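Local coordinates for protein S12 family peptidase (Streptomyces sp. 82F2, PDB 3WWX) that probably hydrolyses amide bonds with D-stereospecificity, as an amidohydrolase of the S12 peptidase family with a beta-lactamase-like fold, at residues A[60-63]-A[64-68]; A[70-73]-A[74-78]; A[148-151]-A[152-156]; A[180-184]-A[185-189]; A[258-261]-A[262-266]. All coordinates share one frame; numbering follows the deposited sequence.

In the fold
Contact 1, the later part of helix 55-68, lies in the middle of this group, and three of the other contacts touch it. Q67 OE1 takes the N-H of L74 in contact 2 at 2.9 Å. The amide of Q65 reaches the other two: its OE1 meets R185 NH1 of contact 4 at 2.9 Å, and its NE2 meets L259 O of contact 5, also at 2.9 Å. Contact 3 stands apart, its centre 24 Å from that of contact 1. None of the five supplies residues to the octane 1,8-diamine pocket, which includes F122, S213 and H306. In this family, however, the catalytic SxxK motif lies at the start of the helix corresponding to 55-68.

Contact 1. Residues A[60-63]-A[64-68]; sequences ATVL and LQLQA
L66 N donates to V62 O at 2.9 Å, a nearly straight bond (160° at the hydrogen) in the later part of the buried alpha-helix 55-68. The same i to i+4 ladder joins L64 N to A60 O, Q65 N to T61 O and Q67 N to L63 O; the last is a little longer, 3.0 Å. Along one flank V62 and L66 lie side by side, pointing the same way. V62 CG1, set opposite the backbone N (chi1 169°), meets L66 CD1 at 4.0 Å. That same L66 methyl comes to 4.3 Å from L63 CD2, so it packs on V62, four residues back, and more loosely on L63, three back. Helix 160-174 packs on V62 and L63, and helix 178-187 adds A181 and V182 against V62. L64, Q65 and L66 all carry CG beside their own backbone N, which brings it close to a carbonyl oxygen one turn back. For L66 this puts CG 3.3 Å from V62 O, and for Q65 CG lies 3.4 Å from T61 O. L64, whose side chain also touches M268, has its CG 3.5 Å from A60 O.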
loop_
_atom_site.group_PDB
_atom_site.type_symbol
_atom_site.label_atom_id
_atom_site.label_comp_id
_atom_site.label_asym_id
_atom_site.label_seq_id
_atom_site.Cartn_x
_atom_site.Cartn_y
_atom_site.Cartn_z
ATOM N N ALA A 60 -2.447 -7.416 -5.293
ATOM C CA ALA A 60 -2.754 -8.773 -4.816
ATOM C C ALA A 60 -4.141 -9.222 -5.241
ATOM O O ALA A 60 -4.331 -10.383 -5.605
ATOM C CB ALA A 60 -2.613 -8.862 -3.315
ATOM N N THR A 61 -5.107 -8.322 -5.195
ATOM C CA THR A 61 -6.479 -8.666 -5.584
ATOM C C THR A 61 -6.523 -9.130 -7.035
ATOM O O THR A 61 -7.168 -10.117 -7.354
ATOM C CB THR A 61 -7.429 -7.476 -5.371
ATOM O OG1 THR A 61 -7.483 -7.158 -3.975
ATOM C CG2 THR A 61 -8.860 -7.811 -5.828
ATOM N N VAL A 62 -5.818 -8.442 -7.909
ATOM C CA VAL A 62 -5.796 -8.840 -9.320
ATOM C C VAL A 62 -5.224 -10.240 -9.465
ATOM O O VAL A 62 -5.783 -11.074 -10.180
ATOM C CB VAL A 62 -4.996 -7.846 -10.164
ATOM C CG1 VAL A 62 -4.753 -8.393 -11.568
ATOM C CG2 VAL A 62 -5.714 -6.521 -10.218
ATOM N N LEU A 63 -4.112 -10.535 -8.794
ATOM C CA LEU A 63 -3.511 -11.857 -8.929
ATOM C C LEU A 63 -4.415 -12.933 -8.373
ATOM O O LEU A 63 -4.460 -14.039 -8.910
ATOM C CB LEU A 63 -2.145 -11.918 -8.262
ATOM C CG LEU A 63 -1.081 -11.336 -9.174
ATOM C CD1 LEU A 63 0.134 -10.971 -8.362
ATOM C CD2 LEU A 63 -0.706 -12.334 -10.273
ATOM N N LEU A 64 -5.135 -12.633 -7.298
ATOM C CA LEU A 64 -6.089 -13.609 -6.772
ATOM C C LEU A 64 -7.268 -13.838 -7.716
ATOM O O LEU A 64 -7.742 -14.973 -7.835
ATOM C CB LEU A 64 -6.530 -13.190 -5.362
ATOM C CG LEU A 64 -5.455 -13.463 -4.303
ATOM C CD1 LEU A 64 -5.637 -12.562 -3.087
ATOM C CD2 LEU A 64 -5.491 -14.932 -3.878
ATOM N N GLN A 65 -7.730 -12.801 -8.393
ATOM C CA GLN A 65 -8.729 -12.996 -9.435
ATOM C C GLN A 65 -8.185 -13.854 -10.561
ATOM O O GLN A 65 -8.878 -14.757 -11.039
ATOM C CB GLN A 65 -9.227 -11.672 -9.989
ATOM C CG GLN A 65 -10.058 -10.842 -9.018
ATOM C CD GLN A 65 -10.757 -9.708 -9.715
ATOM O OE1 GLN A 65 -10.439 -9.371 -10.856
ATOM N NE2 GLN A 65 -11.740 -9.112 -9.044
ATOM N N LEU A 66 -6.965 -13.585 -11.003
ATOM C CA LEU A 66 -6.402 -14.365 -12.103
ATOM C C LEU A 66 -6.277 -15.835 -11.719
ATOM O O LEU A 66 -6.518 -16.718 -12.547
ATOM C CB LEU A 66 -5.049 -13.791 -12.550
ATOM C CG LEU A 66 -5.106 -12.396 -13.172
ATOM C CD1 LEU A 66 -3.696 -11.836 -13.289
ATOM C CD2 LEU A 66 -5.805 -12.429 -14.541
ATOM N N GLN A 67 -5.933 -16.105 -10.463
ATOM C CA GLN A 67 -5.863 -17.479 -9.988
ATOM C C GLN A 67 -7.262 -18.111 -9.990
ATOM O O GLN A 67 -7.417 -19.285 -10.363
ATOM C CB GLN A 67 -5.215 -17.579 -8.604
ATOM C CG GLN A 67 -5.273 -18.999 -8.037
ATOM C CD GLN A 67 -4.545 -19.170 -6.733
ATOM O OE1 GLN A 67 -3.501 -19.834 -6.671
ATOM N NE2 GLN A 67 -5.095 -18.597 -5.667
ATOM N N ALA A 68 -8.261 -17.352 -9.556
ATOM C CA ALA A 68 -9.653 -17.827 -9.528
ATOM C C ALA A 68 -10.159 -18.128 -10.936
ATOM O O ALA A 68 -11.066 -18.948 -11.105
ATOM C CB ALA A 68 -10.533 -16.800 -8.880
#

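Contact 2. Residues A[70-73]-A[74-78]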
loop_
_atom_site.group_PDB
_atom_site.type_symbol
_atom_site.label_atom_id
_atom_site.label_comp_id
_atom_site.label_asym_id
_atom_site.label_seq_id
_atom_site.Cartn_x
_atom_site.Cartn_y
_atom_site.Cartn_z
ATOM N N GLY A 70 -8.323 -19.483 -13.135
ATOM C CA GLY A 70 -7.521 -20.623 -13.554
ATOM C C GLY A 70 -6.363 -20.260 -14.462
ATOM O O GLY A 70 -5.884 -21.101 -15.227
ATOM N N ARG A 71 -5.888 -19.014 -14.368
ATOM C CA ARG A 71 -4.856 -18.514 -15.283
ATOM C C ARG A 71 -3.446 -18.555 -14.690
ATOM O O ARG A 71 -2.443 -18.417 -15.404
ATOM C CB ARG A 71 -5.205 -17.103 -15.752
ATOM C CG ARG A 71 -6.528 -17.072 -16.531
ATOM C CD ARG A 71 -7.033 -15.682 -16.805
ATOM N NE ARG A 71 -6.175 -14.962 -17.736
ATOM C CZ ARG A 71 -6.438 -13.745 -18.196
ATOM N NH1 ARG A 71 -7.542 -13.118 -17.807
ATOM N NH2 ARG A 71 -5.593 -13.152 -19.034
ATOM N N ILE A 72 -3.382 -18.764 -13.389
ATOM C CA ILE A 72 -2.126 -18.872 -12.672
ATOM C C ILE A 72 -2.367 -19.570 -11.345
ATOM O O ILE A 72 -3.441 -19.441 -10.767
ATOM C CB ILE A 72 -1.506 -17.470 -12.439
ATOM C CG1 ILE A 72 -0.229 -17.566 -11.618
ATOM C CG2 ILE A 72 -2.526 -16.550 -11.745
ATOM C CD1 ILE A 72 0.646 -16.305 -11.701
ATOM N N ASP A 73 -1.372 -20.316 -10.874
ATOM C CA ASP A 73 -1.371 -20.885 -9.544
ATOM C C ASP A 73 -0.367 -20.062 -8.744
ATOM O O ASP A 73 0.794 -19.975 -9.120
ATOM C CB ASP A 73 -0.948 -22.362 -9.619
ATOM C CG ASP A 73 -1.034 -23.084 -8.289
ATOM O OD1 ASP A 73 -0.873 -22.487 -7.211
ATOM O OD2 ASP A 73 -1.239 -24.325 -8.314
ATOM N N LEU A 74 -0.802 -19.428 -7.662
ATOM C CA LEU A 74 0.135 -18.607 -6.885
ATOM C C LEU A 74 1.272 -19.405 -6.253
ATOM O O LEU A 74 2.286 -18.828 -5.843
ATOM C CB LEU A 74 -0.596 -17.779 -5.843
ATOM C CG LEU A 74 -1.680 -16.864 -6.402
ATOM C CD1 LEU A 74 -2.319 -16.108 -5.264
ATOM C CD2 LEU A 74 -1.158 -15.896 -7.460
ATOM N N ASP A 75 1.150 -20.735 -6.199
ATOM C CA ASP A 75 2.264 -21.540 -5.720
ATOM C C ASP A 75 3.236 -21.901 -6.841
ATOM O O ASP A 75 4.216 -22.595 -6.588
ATOM C CB ASP A 75 1.766 -22.773 -4.967
ATOM C CG ASP A 75 1.019 -22.403 -3.712
ATOM O OD1 ASP A 75 1.561 -21.596 -2.930
ATOM O OD2 ASP A 75 -0.111 -22.877 -3.521
ATOM N N ASP A 76 2.987 -21.405 -8.050
ATOM C CA ASP A 76 3.958 -21.489 -9.145
ATOM C C ASP A 76 5.267 -20.788 -8.746
ATOM O O ASP A 76 5.240 -19.734 -8.100
ATOM C CB ASP A 76 3.456 -20.781 -10.415
ATOM C CG ASP A 76 2.378 -21.551 -11.177
ATOM O OD1 ASP A 76 2.248 -22.787 -10.991
ATOM O OD2 ASP A 76 1.677 -20.902 -11.992
ATOM N N PRO A 77 6.412 -21.324 -9.163
ATOM C CA PRO A 77 7.648 -20.554 -9.008
ATOM C C PRO A 77 7.623 -19.270 -9.829
ATOM O O PRO A 77 7.065 -19.220 -10.920
ATOM C CB PRO A 77 8.741 -21.495 -9.550
ATOM C CG PRO A 77 8.124 -22.845 -9.540
ATOM C CD PRO A 77 6.658 -22.661 -9.739
ATOM N N VAL A 78 8.240 -18.230 -9.299
ATOM C CA VAL A 78 8.327 -16.977 -10.014
ATOM C C VAL A 78 9.009 -17.177 -11.376
ATOM O O VAL A 78 8.624 -16.561 -12.373
ATOM C CB VAL A 78 9.077 -15.941 -9.161
ATOM C CG1 VAL A 78 9.333 -14.673 -9.948
ATOM C CG2 VAL A 78 8.276 -15.622 -7.891
HETATM O O HOH W 1 -1.309 -24.697 -5.396
#
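From D73 to D76 the chain makes a type I beta turn, closed by D76 N donating to D73 O at 2.8 Å. It follows a Schellman motif at G70, where positive phi ends the last turn of helix 55-68. The D73 side chain folds forward over the turn: its CG lies opposite the backbone N (chi1 -175°), and OD1 accepts the D75 N-H at 2.9 Å, from above the carboxylate plane. That bond makes an Asx turn within the beta turn. D76 reaches back in the other direction, and its OD2 takes the D73 N-H in a weak bond of 3.3 Å. The same OD2 is held more firmly by W81 NE1, and it lies 3.9 Å from I72 CG1, the two side chains passing at a slant. D75 OD1 forms a salt bridge with R99 NE. A water sits 2.9 Å from D73 OD1 and equally far from D75 OD2, although more acceptors surround it than it has protons. On the apolar side I72 packs on V169 and V173 of helix 160-174, while L74 packs on L64 and against helix 98-102. Three carboxylates are thus drawn into one short turn, with D73 OD1 only 3.8 Å from D75 OD2. Their mutual repulsion would tend to raise proton affinity, whereas the backbone N-H groups and R99 probably offset it and favour the charged forms.

Contact 3. Residues A[148-151]-A[152-156]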
loop_
_atom_site.group_PDB
_atom_site.type_symbol
_atom_site.label_atom_id
_atom_site.label_comp_id
_atom_site.label_asym_id
_atom_site.label_seq_id
_atom_site.Cartn_x
_atom_site.Cartn_y
_atom_site.Cartn_z
ATOM N N PRO A 148 19.848 -11.940 -1.054
ATOM C CA PRO A 148 18.556 -11.945 -0.360
ATOM C C PRO A 148 18.688 -11.684 1.124
ATOM O O PRO A 148 19.746 -11.890 1.716
ATOM C CB PRO A 148 18.060 -13.383 -0.571
ATOM C CG PRO A 148 18.784 -13.873 -1.748
ATOM C CD PRO A 148 20.126 -13.230 -1.706
ATOM N N ASP A 149 17.600 -11.257 1.750
ATOM C CA ASP A 149 17.557 -11.145 3.213
ATOM C C ASP A 149 17.560 -12.509 3.912
ATOM O O ASP A 149 18.089 -12.634 5.021
ATOM C CB ASP A 149 16.328 -10.329 3.636
ATOM C CG ASP A 149 16.448 -8.872 3.287
ATOM O OD1 ASP A 149 17.490 -8.258 3.561
ATOM O OD2 ASP A 149 15.478 -8.341 2.716
ATOM N N PHE A 150 16.938 -13.499 3.287
ATOM C CA PHE A 150 16.842 -14.828 3.863
ATOM C C PHE A 150 16.413 -15.816 2.790
ATOM O O PHE A 150 16.004 -15.429 1.691
ATOM C CB PHE A 150 15.895 -14.841 5.078
ATOM C CG PHE A 150 14.549 -14.245 4.816
ATOM C CD1 PHE A 150 13.558 -15.005 4.236
ATOM C CD2 PHE A 150 14.267 -12.937 5.177
ATOM C CE1 PHE A 150 12.323 -14.484 4.005
ATOM C CE2 PHE A 150 13.018 -12.405 4.946
ATOM C CZ PHE A 150 12.056 -13.176 4.360
ATOM N N THR A 151 16.525 -17.107 3.112
ATOM C CA THR A 151 16.130 -18.173 2.210
ATOM C C THR A 151 14.609 -18.162 2.090
ATOM O O THR A 151 13.913 -17.921 3.073
ATOM C CB THR A 151 16.621 -19.559 2.729
ATOM O OG1 THR A 151 15.957 -19.875 3.950
ATOM C CG2 THR A 151 18.091 -19.535 2.992
ATOM N N PRO A 152 14.089 -18.418 0.886
ATOM C CA PRO A 152 12.638 -18.309 0.710
ATOM C C PRO A 152 11.842 -19.103 1.732
ATOM O O PRO A 152 12.160 -20.263 1.998
ATOM C CB PRO A 152 12.428 -18.843 -0.701
ATOM C CG PRO A 152 13.699 -18.487 -1.411
ATOM C CD PRO A 152 14.777 -18.705 -0.383
ATOM N N GLY A 153 10.844 -18.464 2.327
ATOM C CA GLY A 153 9.966 -19.103 3.288
ATOM C C GLY A 153 10.455 -19.076 4.717
ATOM O O GLY A 153 9.697 -19.410 5.628
ATOM N N ALA A 154 11.708 -18.684 4.936
ATOM C CA ALA A 154 12.323 -18.840 6.262
ATOM C C ALA A 154 11.991 -17.738 7.255
ATOM O O ALA A 154 12.191 -17.903 8.453
ATOM C CB ALA A 154 13.837 -18.972 6.132
ATOM N N SER A 155 11.501 -16.596 6.767
ATOM C CA SER A 155 11.237 -15.471 7.639
ATOM C C SER A 155 10.259 -14.547 6.927
ATOM O O SER A 155 9.556 -14.962 6.002
ATOM C CB SER A 155 12.543 -14.741 8.004
ATOM O OG SER A 155 12.369 -13.815 9.075
ATOM N N TRP A 156 10.203 -13.309 7.408
ATOM C CA TRP A 156 9.332 -12.279 6.833
ATOM C C TRP A 156 10.104 -10.974 6.815
ATOM O O TRP A 156 10.758 -10.583 7.807
ATOM C CB TRP A 156 8.071 -12.109 7.687
ATOM C CG TRP A 156 7.050 -11.150 7.090
ATOM C CD1 TRP A 156 6.024 -11.474 6.237
ATOM C CD2 TRP A 156 6.977 -9.727 7.275
ATOM N NE1 TRP A 156 5.326 -10.352 5.897
ATOM C CE2 TRP A 156 5.884 -9.265 6.519
ATOM C CE3 TRP A 156 7.718 -8.807 8.015
ATOM C CZ2 TRP A 156 5.522 -7.924 6.479
ATOM C CZ3 TRP A 156 7.346 -7.472 7.988
ATOM C CH2 TRP A 156 6.261 -7.042 7.210
#
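S155 CB sits squarely over one face of the F150 ring, 3.6 Å from the centroid and only 6° off the ring normal, a CH-pi contact that forms the tight side of this turn. F150 gets there because its CG stands between the backbone N and the carbonyl carbon (chi1 52°), which swings the ring across to the returning arm of the loop. F150 CZ also approaches the S155 backbone, 3.4 Å from its C atom, and the backbone N atoms of A154 and W156 lie obliquely to the same ring. CB of A154 adds a looser touch, 4.4 Å from F150 CD1.

The whole turn is near the surface, but the T151-A154 end is the more open: T151, G153 and A154 are exposed. Contact there includes the bond from A154 N to T151 O, 3.0 Å long, and the A154 methyl beside T151 OG1. Behind the turn, D149 and G153 make backbone hydrogen bonds to G107 and T105, so the loop between helices 136-144 and 160-174 is tied to a neighbouring loop. P152 and G153 fill the two central positions, the glycine with positive phi: a proline-glycine pair classic for a type II beta turn.

Contact 4. Residues A[180-184]-A[185-189]; sequences KAVEN and RIIKP
R185 holds its CG beside the backbone N (chi1 -65°) and stays extended out to NE, a course that runs CG past A181 O at 3.3 Å and puts CD 4.2 Å from A181 CB. The A181 methyl lies obliquely beside the NE end of the guanidinium. Beyond it, R185 NH1 forms a salt bridge with E69 OE2, while R71 of contact 2 brings a like charge near NH2; E69, which also has a weak, long ion pair with R71, probably tempers that repulsion. V182 and I187 meet at a slant: V182 CG1 lies opposite its backbone N (chi1 174°) and reaches I187 CD1 at 4.0 Å. V182 is buried against V197 and M240; I187, partly exposed, touches T195.

The backbone here is the C-terminal part of helix 178-187, which widens from an alpha-helix into a pi-type turn. R185 N still bonds A181 O in the alpha pattern, but V182 O accepts two donors. I186 N comes from above the carbonyl plane at 3.0 Å with a bent angle of 137°, whereas I187 N, five residues on, lies in that plane at 3.1 Å and is nearly straight. K188 N repeats the five-residue step to E183 O at 2.9 Å.

At the exposed edge N184 and K188 run side by side, pointing the same way, with N184 OD1 3.3 Å from K188 CE. P189 CD comes equally close to N184 O, 3.3 Å, closing over the carbonyl with a ring that has no N-H to give.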
loop_
_atom_site.group_PDB
_atom_site.type_symbol
_atom_site.label_atom_id
_atom_site.label_comp_id
_atom_site.label_asym_id
_atom_site.label_seq_id
_atom_site.Cartn_x
_atom_site.Cartn_y
_atom_site.Cartn_z
ATOM N N LYS A 180 -3.844 -1.626 -16.166
ATOM C CA LYS A 180 -5.079 -1.847 -16.913
ATOM C C LYS A 180 -5.940 -2.886 -16.199
ATOM O O LYS A 180 -7.166 -2.781 -16.187
ATOM C CB LYS A 180 -4.780 -2.291 -18.350
ATOM C CG LYS A 180 -3.985 -1.310 -19.162
ATOM C CD LYS A 180 -4.737 -0.016 -19.445
ATOM C CE LYS A 180 -3.947 0.877 -20.403
ATOM N NZ LYS A 180 -2.647 1.317 -19.812
ATOM N N ALA A 181 -5.310 -3.867 -15.560
ATOM C CA ALA A 181 -6.046 -4.885 -14.814
ATOM C C ALA A 181 -6.693 -4.267 -13.566
ATOM O O ALA A 181 -7.851 -4.531 -13.242
ATOM C CB ALA A 181 -5.126 -6.042 -14.422
ATOM N N VAL A 182 -5.955 -3.409 -12.871
ATOM C CA VAL A 182 -6.507 -2.710 -11.721
ATOM C C VAL A 182 -7.699 -1.856 -12.141
ATOM O O VAL A 182 -8.738 -1.866 -11.478
ATOM C CB VAL A 182 -5.424 -1.856 -11.026
ATOM C CG1 VAL A 182 -6.027 -1.016 -9.938
ATOM C CG2 VAL A 182 -4.360 -2.747 -10.457
ATOM N N GLU A 183 -7.564 -1.141 -13.253
ATOM C CA GLU A 183 -8.637 -0.288 -13.751
ATOM C C GLU A 183 -9.875 -1.101 -14.094
ATOM O O GLU A 183 -10.969 -0.779 -13.659
ATOM C CB GLU A 183 -8.165 0.493 -14.986
ATOM C CG GLU A 183 -7.163 1.541 -14.627
ATOM C CD GLU A 183 -6.424 2.132 -15.814
ATOM O OE1 GLU A 183 -6.675 1.702 -16.960
ATOM O OE2 GLU A 183 -5.576 3.030 -15.594
ATOM N N ASN A 184 -9.689 -2.166 -14.858
ATOM C CA ASN A 184 -10.828 -2.891 -15.394
ATOM C C ASN A 184 -11.484 -3.845 -14.413
ATOM O O ASN A 184 -12.698 -4.084 -14.488
ATOM C CB ASN A 184 -10.410 -3.602 -16.677
ATOM C CG ASN A 184 -10.139 -2.623 -17.796
ATOM O OD1 ASN A 184 -10.688 -1.518 -17.813
ATOM N ND2 ASN A 184 -9.282 -3.007 -18.728
ATOM N N ARG A 185 -10.703 -4.370 -13.475
ATOM C CA ARG A 185 -11.212 -5.335 -12.513
ATOM C C ARG A 185 -11.662 -4.723 -11.197
ATOM O O ARG A 185 -12.413 -5.347 -10.463
ATOM C CB ARG A 185 -10.147 -6.381 -12.209
ATOM C CG ARG A 185 -9.793 -7.243 -13.400
ATOM C CD ARG A 185 -8.540 -8.074 -13.167
ATOM N NE ARG A 185 -8.366 -9.001 -14.275
ATOM C CZ ARG A 185 -8.920 -10.208 -14.322
ATOM N NH1 ARG A 185 -9.627 -10.674 -13.301
ATOM N NH2 ARG A 185 -8.742 -10.965 -15.401
ATOM N N ILE A 186 -11.166 -3.533 -10.874
ATOM C CA ILE A 186 -11.447 -2.941 -9.568
ATOM C C ILE A 186 -12.003 -1.526 -9.669
ATOM O O ILE A 186 -13.082 -1.261 -9.155
ATOM C CB ILE A 186 -10.202 -2.971 -8.627
ATOM C CG1 ILE A 186 -9.670 -4.402 -8.484
ATOM C CG2 ILE A 186 -10.555 -2.407 -7.250
ATOM C CD1 ILE A 186 -8.319 -4.518 -7.765
ATOM N N ILE A 187 -11.249 -0.591 -10.252
ATOM C CA ILE A 187 -11.665 0.796 -10.285
ATOM C C ILE A 187 -13.011 0.968 -10.994
ATOM O O ILE A 187 -13.914 1.627 -10.482
ATOM C CB ILE A 187 -10.560 1.667 -10.910
ATOM C CG1 ILE A 187 -9.344 1.662 -9.983
ATOM C CG2 ILE A 187 -11.031 3.097 -11.144
ATOM C CD1 ILE A 187 -8.105 2.311 -10.575
ATOM N N LYS A 188 -13.151 0.370 -12.165
ATOM C CA LYS A 188 -14.386 0.559 -12.925
ATOM C C LYS A 188 -15.594 -0.152 -12.291
ATOM O O LYS A 188 -16.636 0.487 -12.079
ATOM C CB LYS A 188 -14.183 0.173 -14.390
ATOM C CG LYS A 188 -13.327 1.165 -15.161
ATOM C CD LYS A 188 -13.036 0.659 -16.576
ATOM C CE LYS A 188 -11.997 1.514 -17.275
ATOM N NZ LYS A 188 -12.412 2.940 -17.317
ATOM N N PRO A 189 -15.472 -1.442 -11.952
ATOM C CA PRO A 189 -16.645 -2.127 -11.392
ATOM C C PRO A 189 -17.136 -1.544 -10.071
ATOM O O PRO A 189 -18.332 -1.615 -9.779
ATOM C CB PRO A 189 -16.158 -3.561 -11.199
ATOM C CG PRO A 189 -15.072 -3.726 -12.212
ATOM C CD PRO A 189 -14.386 -2.391 -12.263
#

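Contact 5. Residues A[258-261]-A[262-266]; sequences RLLP and KSALN
The A264 methyl is the meeting point of the first shell, with P261 CD 3.8 Å from A264 CB and L260 CB at 3.9 Å from it. P261 CG and L260 CD2 stand slightly farther off, so the methyl is met by the proline ring and by the leucine together. L260 carries its CG beside the backbone N (chi1 -65°), and from there CD1 reaches along to L265, 4.1 Å from L265 N. Underneath runs one backbone bond across the junction: L265 N donates to P261 O at 3.0 Å, almost straight (171° at the hydrogen). It is followed by N266 N to K262 O at 2.9 Å, the next bond of the helix.

Around this shell lie the neighbours that position it. L260 is packed on L64 and Q65 of helix 55-68 and on L254 of helix 244-255, and P261 rests on A68. K262 and S263 are on the exposed side of the helix, whereas A264 and L265 turn inward. At the far end, T269 OG1 and T270 OG1 take up the carbonyls of L265 and N266 respectively.

P261 occupies the N-cap position, its extended backbone (psi 168°) leading into the helical angles of K262. This is a loop-to-helix junction with a proline just before the first turn, here joining helix 244-255 to helix 262-268.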
loop_
_atom_site.group_PDB
_atom_site.type_symbol
_atom_site.label_atom_id
_atom_site.label_comp_id
_atom_site.label_asym_id
_atom_site.label_seq_id
_atom_site.Cartn_x
_atom_site.Cartn_y
_atom_site.Cartn_z
ATOM N N ARG A 258 -16.767 -9.308 -2.409
ATOM C CA ARG A 258 -17.372 -8.892 -3.672
ATOM C C ARG A 258 -16.404 -8.904 -4.849
ATOM O O ARG A 258 -16.837 -8.778 -5.993
ATOM C CB ARG A 258 -18.025 -7.522 -3.549
ATOM C CG ARG A 258 -18.945 -7.440 -2.364
ATOM C CD ARG A 258 -20.066 -6.460 -2.559
ATOM N NE ARG A 258 -20.770 -6.246 -1.297
ATOM C CZ ARG A 258 -22.042 -5.890 -1.168
ATOM N NH1 ARG A 258 -22.819 -5.732 -2.227
ATOM N NH2 ARG A 258 -22.518 -5.690 0.045
ATOM N N LEU A 259 -15.102 -9.034 -4.580
ATOM C CA LEU A 259 -14.087 -9.030 -5.629
ATOM C C LEU A 259 -13.414 -10.379 -5.808
ATOM O O LEU A 259 -12.645 -10.569 -6.744
ATOM C CB LEU A 259 -13.004 -7.995 -5.282
ATOM C CG LEU A 259 -13.458 -6.542 -5.300
ATOM C CD1 LEU A 259 -12.396 -5.607 -4.713
ATOM C CD2 LEU A 259 -13.753 -6.133 -6.726
ATOM N N LEU A 260 -13.669 -11.305 -4.894
ATOM C CA LEU A 260 -12.966 -12.590 -4.865
ATOM C C LEU A 260 -13.895 -13.688 -4.393
ATOM O O LEU A 260 -14.695 -13.473 -3.483
ATOM C CB LEU A 260 -11.793 -12.551 -3.894
ATOM C CG LEU A 260 -10.631 -11.602 -4.203
ATOM C CD1 LEU A 260 -9.640 -11.615 -3.069
ATOM C CD2 LEU A 260 -9.945 -11.994 -5.507
ATOM N N PRO A 261 -13.776 -14.888 -4.982
ATOM C CA PRO A 261 -14.515 -16.008 -4.395
ATOM C C PRO A 261 -13.954 -16.399 -3.023
ATOM O O PRO A 261 -12.858 -15.965 -2.618
ATOM C CB PRO A 261 -14.338 -17.132 -5.426
ATOM C CG PRO A 261 -13.075 -16.803 -6.128
ATOM C CD PRO A 261 -12.938 -15.298 -6.116
ATOM N N LYS A 262 -14.704 -17.233 -2.312
ATOM C CA LYS A 262 -14.360 -17.623 -0.946
ATOM C C LYS A 262 -12.943 -18.145 -0.818
ATOM O O LYS A 262 -12.235 -17.783 0.121
ATOM C CB LYS A 262 -15.328 -18.718 -0.456
ATOM C CG LYS A 262 -14.879 -19.463 0.826
ATOM C CD LYS A 262 -15.272 -20.944 0.824
ATOM C CE LYS A 262 -16.775 -21.126 0.939
ATOM N NZ LYS A 262 -17.168 -22.564 1.167
ATOM N N SER A 263 -12.538 -19.034 -1.718
ATOM C CA SER A 263 -11.231 -19.672 -1.586
ATOM C C SER A 263 -10.151 -18.611 -1.711
ATOM O O SER A 263 -9.149 -18.649 -1.007
ATOM C CB SER A 263 -11.023 -20.752 -2.655
ATOM O OG SER A 263 -11.178 -20.209 -3.952
ATOM N N ALA A 264 -10.364 -17.678 -2.631
ATOM C CA ALA A 264 -9.378 -16.621 -2.877
ATOM C C ALA A 264 -9.271 -15.669 -1.690
ATOM O O ALA A 264 -8.162 -15.330 -1.241
ATOM C CB ALA A 264 -9.724 -15.878 -4.116
ATOM N N LEU A 265 -10.404 -15.213 -1.158
ATOM C CA LEU A 265 -10.346 -14.357 0.018
ATOM C C LEU A 265 -9.748 -15.095 1.216
ATOM O O LEU A 265 -9.063 -14.519 2.064
ATOM C CB LEU A 265 -11.732 -13.808 0.356
ATOM C CG LEU A 265 -11.811 -12.755 1.467
ATOM C CD1 LEU A 265 -10.881 -11.577 1.200
ATOM C CD2 LEU A 265 -13.223 -12.270 1.605
ATOM N N ASN A 266 -10.000 -16.398 1.303
ATOM C CA ASN A 266 -9.383 -17.187 2.362
ATOM C C ASN A 266 -7.849 -17.198 2.256
ATOM O O ASN A 266 -7.150 -17.095 3.265
ATOM C CB ASN A 266 -9.861 -18.634 2.294
ATOM C CG ASN A 266 -9.279 -19.476 3.399
ATOM O OD1 ASN A 266 -9.484 -19.199 4.586
ATOM N ND2 ASN A 266 -8.529 -20.508 3.021
#